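Local atomic coordinates of terminal oxygenase component of carbazole 1,9a-dioxygenase (Sphingomonas, PDB entry 3GKQ), a protein that probably catalyses the angular dioxygenation of carbazole, with a Rieske [2Fe-2S] cluster passing electrons to a mononuclear non-haem iron. Residues F137-V140 against P145-L148; R352-F357 against E365-A370. All coordinates share one frame; numbering follows the deposited sequence.

Interaction 1. Residues F137-V140 against P145-L148; sequences FLFV and PHDL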
# COMPACT_ATOMS: atom_id res chain seq x y z
N PHE A 137 -4.58 29.77 -13.62
CA PHE A 137 -3.17 29.53 -13.31
C PHE A 137 -2.84 29.99 -11.90
O PHE A 137 -3.33 31.03 -11.44
CB PHE A 137 -2.25 30.30 -14.27
CG PHE A 137 -2.30 29.82 -15.69
CD1 PHE A 137 -3.34 30.19 -16.53
CD2 PHE A 137 -1.27 29.03 -16.20
CE1 PHE A 137 -3.37 29.78 -17.86
CE2 PHE A 137 -1.28 28.62 -17.53
CZ PHE A 137 -2.33 29.00 -18.36
N LEU A 138 -2.00 29.22 -11.21
CA LEU A 138 -1.58 29.58 -9.86
C LEU A 138 -0.06 29.73 -9.87
O LEU A 138 0.63 29.00 -10.58
CB LEU A 138 -1.94 28.49 -8.86
CG LEU A 138 -3.40 28.08 -8.67
CD1 LEU A 138 -3.48 27.06 -7.54
CD2 LEU A 138 -4.26 29.30 -8.37
N PHE A 139 0.45 30.69 -9.11
CA PHE A 139 1.90 30.86 -9.02
C PHE A 139 2.33 30.16 -7.73
O PHE A 139 1.83 30.47 -6.65
CB PHE A 139 2.29 32.33 -8.95
CG PHE A 139 3.77 32.56 -8.99
CD1 PHE A 139 4.48 32.46 -10.18
CD2 PHE A 139 4.48 32.85 -7.82
CE1 PHE A 139 5.86 32.63 -10.22
CE2 PHE A 139 5.86 33.03 -7.85
CZ PHE A 139 6.55 32.92 -9.05
N VAL A 140 3.23 29.19 -7.85
CA VAL A 140 3.72 28.46 -6.69
C VAL A 140 5.16 28.88 -6.46
O VAL A 140 6.06 28.52 -7.22
CB VAL A 140 3.68 26.94 -6.92
CG1 VAL A 140 4.18 26.21 -5.68
CG2 VAL A 140 2.26 26.51 -7.26
N PRO A 145 5.77 37.21 -8.58
CA PRO A 145 5.48 36.59 -9.87
C PRO A 145 5.94 37.40 -11.08
O PRO A 145 5.80 38.62 -11.11
CB PRO A 145 3.96 36.44 -9.85
CG PRO A 145 3.65 36.30 -8.40
CD PRO A 145 4.54 37.35 -7.78
N HIS A 146 6.51 36.71 -12.06
CA HIS A 146 6.93 37.35 -13.30
C HIS A 146 5.69 37.25 -14.18
O HIS A 146 4.67 36.72 -13.73
CB HIS A 146 8.09 36.58 -13.93
CG HIS A 146 7.96 35.09 -13.81
ND1 HIS A 146 8.40 34.40 -12.70
CD2 HIS A 146 7.41 34.17 -14.63
CE1 HIS A 146 8.13 33.11 -12.85
NE2 HIS A 146 7.53 32.95 -14.01
N ASP A 147 5.76 37.74 -15.41
CA ASP A 147 4.62 37.68 -16.32
C ASP A 147 4.25 36.24 -16.65
O ASP A 147 5.12 35.40 -16.85
CB ASP A 147 4.93 38.41 -17.64
CG ASP A 147 5.10 39.90 -17.46
OD1 ASP A 147 4.16 40.55 -16.96
OD2 ASP A 147 6.17 40.42 -17.83
N LEU A 148 2.95 35.97 -16.73
CA LEU A 148 2.45 34.64 -17.06
C LEU A 148 2.98 34.21 -18.42
O LEU A 148 3.22 33.02 -18.66
CB LEU A 148 0.92 34.64 -17.10
CG LEU A 148 0.29 33.32 -17.58
CD1 LEU A 148 0.61 32.20 -16.59
CD2 LEU A 148 -1.22 33.49 -17.72
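Phe139 lays one face of its ring under Pro145, whose CG sits 3.9 Å from the ring centroid in a CH-pi contact. The closest touch is off centre, Pro145 CG lying 3.6 Å from Phe139 CD2, while Pro145 CB follows near the CG and CD1 side of the ring. The same phenyl group meets His146 quite differently: its edge is turned to the imidazole face, planes 80° apart, and Phe139 CE1 comes within 3.5 Å of His146 CE1. With Phe139 CG anti to the backbone N (chi1 -175°), the ring reaches the loop and can form this offset edge-to-face pair. Strand 135-140 is the middle member of a three-stranded antiparallel sheet, between 31-35 and 129-132, and the chain that leaves it doubles back along the face bearing Phe137 and Phe139. Trp32 of strand 31-35 joins the cluster, edge-to-face with both Phe139 and His146, and the imidazole NE2 is hydrogen-bonded to Asp151. Two residues earlier on the strand, Phe137 receives a second CH-pi contact: Leu148 CD1 stands over one ring face, nearest Phe137 CD2 at 3.7 Å.

Interaction 2. Residues R352-F357 against E365-A370; sequences REEVLF and EWRRLA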
# COMPACT_ATOMS: atom_id res chain seq x y z
N ARG A 352 20.56 7.09 -15.39
CA ARG A 352 21.92 6.58 -15.59
C ARG A 352 21.96 5.36 -16.51
O ARG A 352 22.93 5.17 -17.25
CB ARG A 352 22.54 6.17 -14.25
CG ARG A 352 22.00 6.92 -13.04
CD ARG A 352 22.45 8.36 -13.00
NE ARG A 352 21.87 9.07 -11.87
CZ ARG A 352 22.27 10.26 -11.44
NH1 ARG A 352 23.27 10.88 -12.05
NH2 ARG A 352 21.68 10.83 -10.40
N GLU A 353 20.93 4.53 -16.46
CA GLU A 353 20.90 3.30 -17.25
C GLU A 353 20.28 3.37 -18.64
O GLU A 353 20.47 2.45 -19.44
CB GLU A 353 20.19 2.20 -16.45
CG GLU A 353 20.90 1.81 -15.18
CD GLU A 353 20.17 0.71 -14.44
OE1 GLU A 353 19.87 -0.33 -15.06
OE2 GLU A 353 19.88 0.89 -13.23
N GLU A 354 19.53 4.43 -18.93
CA GLU A 354 18.91 4.57 -20.24
C GLU A 354 20.00 4.54 -21.32
O GLU A 354 21.13 4.93 -21.06
CB GLU A 354 18.15 5.90 -20.32
CG GLU A 354 19.08 7.13 -20.32
CD GLU A 354 18.34 8.46 -20.15
OE1 GLU A 354 17.10 8.47 -20.02
OE2 GLU A 354 19.01 9.50 -20.13
N VAL A 355 19.65 4.06 -22.51
CA VAL A 355 20.58 4.03 -23.63
C VAL A 355 19.90 4.84 -24.73
O VAL A 355 19.03 4.35 -25.45
CB VAL A 355 20.83 2.60 -24.15
CG1 VAL A 355 21.70 2.65 -25.40
CG2 VAL A 355 21.52 1.77 -23.07
N LEU A 356 20.30 6.10 -24.85
CA LEU A 356 19.70 7.01 -25.82
C LEU A 356 20.26 6.93 -27.24
O LEU A 356 21.39 6.47 -27.44
CB LEU A 356 19.82 8.44 -25.31
CG LEU A 356 19.30 8.68 -23.89
CD1 LEU A 356 19.44 10.15 -23.54
CD2 LEU A 356 17.84 8.25 -23.81
N PHE A 357 19.47 7.36 -28.22
CA PHE A 357 19.97 7.38 -29.59
C PHE A 357 19.76 8.76 -30.21
O PHE A 357 19.25 9.68 -29.54
CB PHE A 357 19.38 6.22 -30.44
CG PHE A 357 17.91 6.33 -30.78
CD1 PHE A 357 17.01 6.97 -29.94
CD2 PHE A 357 17.43 5.72 -31.94
CE1 PHE A 357 15.64 6.99 -30.24
CE2 PHE A 357 16.07 5.73 -32.25
CZ PHE A 357 15.17 6.37 -31.40
N GLU A 365 18.53 18.33 -24.68
CA GLU A 365 18.63 19.78 -24.69
C GLU A 365 17.61 20.37 -23.73
O GLU A 365 17.86 21.40 -23.09
CB GLU A 365 18.39 20.34 -26.10
CG GLU A 365 19.57 20.16 -27.04
CD GLU A 365 20.85 20.78 -26.48
OE1 GLU A 365 20.83 21.98 -26.15
OE2 GLU A 365 21.86 20.06 -26.37
N TRP A 366 16.45 19.73 -23.62
CA TRP A 366 15.42 20.19 -22.70
C TRP A 366 15.88 20.02 -21.24
O TRP A 366 15.74 20.92 -20.43
CB TRP A 366 14.11 19.43 -22.94
CG TRP A 366 13.27 19.22 -21.71
CD1 TRP A 366 13.09 18.04 -21.03
CD2 TRP A 366 12.54 20.21 -20.98
NE1 TRP A 366 12.30 18.24 -19.93
CE2 TRP A 366 11.94 19.57 -19.87
CE3 TRP A 366 12.34 21.59 -21.15
CZ2 TRP A 366 11.15 20.25 -18.94
CZ3 TRP A 366 11.55 22.27 -20.22
CH2 TRP A 366 10.97 21.59 -19.13
N ARG A 367 16.44 18.85 -20.93
CA ARG A 367 16.91 18.58 -19.58
C ARG A 367 17.99 19.58 -19.16
O ARG A 367 18.02 20.02 -18.01
CB ARG A 367 17.41 17.13 -19.49
CG ARG A 367 16.50 16.18 -20.26
CD ARG A 367 16.19 14.85 -19.61
NE ARG A 367 17.30 13.92 -19.64
CZ ARG A 367 17.19 12.62 -19.90
NH1 ARG A 367 16.02 12.07 -20.17
NH2 ARG A 367 18.27 11.85 -19.86
N ARG A 368 18.86 19.95 -20.10
CA ARG A 368 19.92 20.92 -19.81
C ARG A 368 19.33 22.31 -19.59
O ARG A 368 19.68 22.99 -18.62
CB ARG A 368 20.93 20.97 -20.97
CG ARG A 368 21.73 19.68 -21.17
CD ARG A 368 22.52 19.74 -22.48
NE ARG A 368 23.57 20.75 -22.44
CZ ARG A 368 24.81 20.52 -22.01
NH1 ARG A 368 25.16 19.31 -21.58
NH2 ARG A 368 25.70 21.50 -22.00
N LEU A 369 18.45 22.72 -20.49
CA LEU A 369 17.82 24.03 -20.38
C LEU A 369 16.97 24.12 -19.11
O LEU A 369 17.07 25.10 -18.36
CB LEU A 369 16.95 24.31 -21.62
CG LEU A 369 16.18 25.64 -21.64
CD1 LEU A 369 16.12 26.20 -23.05
CD2 LEU A 369 14.78 25.43 -21.08
N ALA A 370 16.17 23.10 -18.86
CA ALA A 370 15.33 23.09 -17.67
C ALA A 370 16.18 23.15 -16.40
O ALA A 370 15.83 23.84 -15.44
CB ALA A 370 14.46 21.84 -17.65
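Glu354 OE2 is gripped by two arginines, Arg367 NH2 across the contact and Arg14 NH2 from helix 9-15. The bond from Arg367 NH2 to Glu354 OE2 is modelled very short, at 2.5 Å; the place of NH2, too close to another atom of the model, is less sure, so the pairing is sounder than its exact geometry. The carboxylate meets the edge of the guanidinium, planes 15° apart, yet the salt bridge is made through one nitrogen and one oxygen, not as a two-pronged pair: Arg367 NH1 remains 3.8 Å from Glu354 OE1, which bonds instead to Tyr345 OH. Glu354 is the first residue to leave helix 349-353, and the next but two, Phe357, packs edge-to-face on His74 of a neighbouring subunit; in Rieske oxygenase trimers the [2Fe-2S] cluster of one subunit faces the mononuclear iron domain of the next. From helix 361-373, bends at chi2 and chi3 (-139° and -74°) bring the Arg367 guanidinium edge to the side chain of Glu354, extended beyond CG, while NH1 bridges to Glu179 and Trp18 adds a cation-pi contact. A methionine in place of Arg367 would probably leave Glu179 without this cation and Glu354 more dependent on Arg14. Leu356 CD1 lies 4.2 Å from Arg367 NH2.

How the interactions relate
The two interactions show how short returns of the chain tie neighbouring elements together. From the N terminus, helix 9-15 and strand 31-35 are laid down first, and each later serves one contact as an outside partner. Interaction 1 then closes a loop of four residues between strand 135-140 and the segment leading to strand 161-170, where the seven-stranded sheet begins. Much later, interaction 2 closes a seven-residue connection, partly helical, between helix 349-353 and helix 361-373. The contacts run in series, neither nesting nor crossing. Their centres are 27 Å apart and their nearest atoms about 12 Å, so they do not touch: one joins the small sheet to the loop after it, the other the C-terminal helices, beside a neighbouring subunit.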